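Local coordinates for protein cytochrome C (Thioalkalivibrio paradoxus ARh 1, PDB 5N1T) that carries a covalently attached heme c and probably transfers electrons as the cytochrome partner of the flavin-binding subunit of sulfide dehydrogenase, at residues B[58-64]-B[96-100]. Coordinates in Å, arbitrary orientation, origin at the centre of the assembly. Numbering follows the deposited sequence.
Sequences LDADQIA and AQHIA
One wall of the heme c pocket is built where the start of helix 60-72 packs on the C-terminal helix 89-101. Residues 58 and 59 are extended; helical angles begin at Ala60. A capping box marks this start: Gln62 N donates to Asp59 OD1 (3.3 Å), Asp59 chi1 being p, and Asp59 N donates to Gln62 OE1 (2.7 Å). The axes of helical segments 60-64 and 96-100 approach to 8.2 Å, their directions 131° apart, so the two segments cross obliquely, nearer antiparallel than parallel. Alanines permit this closeness: CA atoms of Ala60 and Ala96 are 4.5 Å apart, those of Asp59 and Ala100 4.9 Å. Ala96 CB points across and lies 3.4 Å from Ala60 O and 3.8 Å from Ala64 CB, while Ala100 CB meets the backbone entering the helix, 3.3 Å from Ala60 N and 3.7 Å from Leu58 O. These are van der Waals contacts. On the buried side Ile63 (m, t) sets CG2 3.9 Å from Ala96 CA and CD1 3.8 Å from Ile99 CG2. Both isoleucines and Leu58 touch the heme, and Ile99 also packs on Cys38 and Tyr39 of helix 29-42, Cys38 being a covalent heme attachment. Small residues at the crossing and larger aliphatic ones facing the cofactor thus join two helices beside the heme of this all-helical cytochrome c fold.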
# COMPACT_ATOMS: atom_id res chain seq x y z
N LEU B 58 38.30 -8.92 -13.30
CA LEU B 58 39.03 -7.84 -12.63
C LEU B 58 39.94 -8.47 -11.60
O LEU B 58 39.55 -9.46 -10.97
CB LEU B 58 38.07 -6.91 -11.87
CG LEU B 58 37.20 -5.80 -12.48
CD1 LEU B 58 36.54 -4.97 -11.38
CD2 LEU B 58 38.02 -4.88 -13.37
N ASP B 59 41.11 -7.90 -11.39
CA ASP B 59 42.01 -8.42 -10.35
C ASP B 59 42.00 -7.58 -9.03
O ASP B 59 41.49 -6.43 -9.02
CB ASP B 59 43.44 -8.63 -10.89
CG ASP B 59 44.09 -7.34 -11.41
OD1 ASP B 59 43.98 -6.27 -10.76
OD2 ASP B 59 44.73 -7.40 -12.48
N ALA B 60 42.57 -8.16 -7.96
CA ALA B 60 42.63 -7.56 -6.63
C ALA B 60 42.89 -6.06 -6.66
O ALA B 60 42.15 -5.25 -6.09
CB ALA B 60 43.67 -8.27 -5.79
N ASP B 61 43.92 -5.69 -7.41
CA ASP B 61 44.42 -4.35 -7.44
C ASP B 61 43.36 -3.39 -7.96
O ASP B 61 43.12 -2.35 -7.32
CB ASP B 61 45.73 -4.29 -8.26
CG ASP B 61 46.95 -4.61 -7.41
OD1 ASP B 61 46.96 -5.60 -6.64
OD2 ASP B 61 47.92 -3.84 -7.51
N GLN B 62 42.72 -3.76 -9.08
CA GLN B 62 41.62 -2.96 -9.66
C GLN B 62 40.46 -2.78 -8.68
O GLN B 62 40.00 -1.65 -8.45
CB GLN B 62 41.09 -3.57 -10.94
CG GLN B 62 42.10 -3.62 -12.06
CD GLN B 62 41.67 -4.54 -13.17
OE1 GLN B 62 41.55 -5.76 -12.98
NE2 GLN B 62 41.41 -3.97 -14.33
N ILE B 63 40.04 -3.90 -8.07
CA ILE B 63 38.95 -3.86 -7.13
C ILE B 63 39.33 -2.94 -5.98
O ILE B 63 38.64 -1.95 -5.74
CB ILE B 63 38.49 -5.24 -6.64
CG1 ILE B 63 37.90 -6.04 -7.83
CG2 ILE B 63 37.49 -5.05 -5.50
CD1 ILE B 63 37.65 -7.54 -7.58
N ALA B 64 40.44 -3.22 -5.31
CA ALA B 64 40.81 -2.43 -4.13
C ALA B 64 40.91 -0.95 -4.51
O ALA B 64 40.36 -0.10 -3.82
CB ALA B 64 42.12 -2.93 -3.50
N ALA B 96 38.97 -7.63 -2.05
CA ALA B 96 39.63 -7.51 -3.34
C ALA B 96 40.24 -8.87 -3.74
O ALA B 96 39.84 -9.47 -4.74
CB ALA B 96 40.66 -6.39 -3.29
N GLN B 97 41.15 -9.37 -2.89
CA GLN B 97 41.79 -10.67 -3.04
C GLN B 97 40.78 -11.77 -3.36
O GLN B 97 40.80 -12.35 -4.45
CB GLN B 97 42.55 -11.01 -1.75
CG GLN B 97 43.60 -12.11 -1.90
CD GLN B 97 43.85 -12.86 -0.60
OE1 GLN B 97 43.73 -14.08 -0.55
NE2 GLN B 97 44.20 -12.13 0.45
N HIS B 98 39.88 -12.03 -2.40
CA HIS B 98 38.89 -13.09 -2.49
C HIS B 98 38.05 -13.11 -3.79
O HIS B 98 37.82 -14.19 -4.35
CB HIS B 98 38.02 -13.09 -1.24
CG HIS B 98 37.13 -14.28 -1.11
ND1 HIS B 98 37.40 -15.31 -0.23
CD2 HIS B 98 35.98 -14.62 -1.75
CE1 HIS B 98 36.45 -16.23 -0.34
NE2 HIS B 98 35.58 -15.83 -1.26
N ILE B 99 37.62 -11.95 -4.28
CA ILE B 99 36.84 -11.93 -5.52
C ILE B 99 37.68 -12.35 -6.74
O ILE B 99 37.27 -13.22 -7.50
CB ILE B 99 36.02 -10.63 -5.72
CG1 ILE B 99 34.87 -10.59 -4.70
CG2 ILE B 99 35.43 -10.54 -7.12
CD1 ILE B 99 34.42 -9.19 -4.36
N ALA B 100 38.87 -11.75 -6.88
CA ALA B 100 39.80 -12.08 -7.97
C ALA B 100 40.34 -13.54 -7.94
O ALA B 100 40.41 -14.19 -8.99
CB ALA B 100 40.95 -11.09 -7.99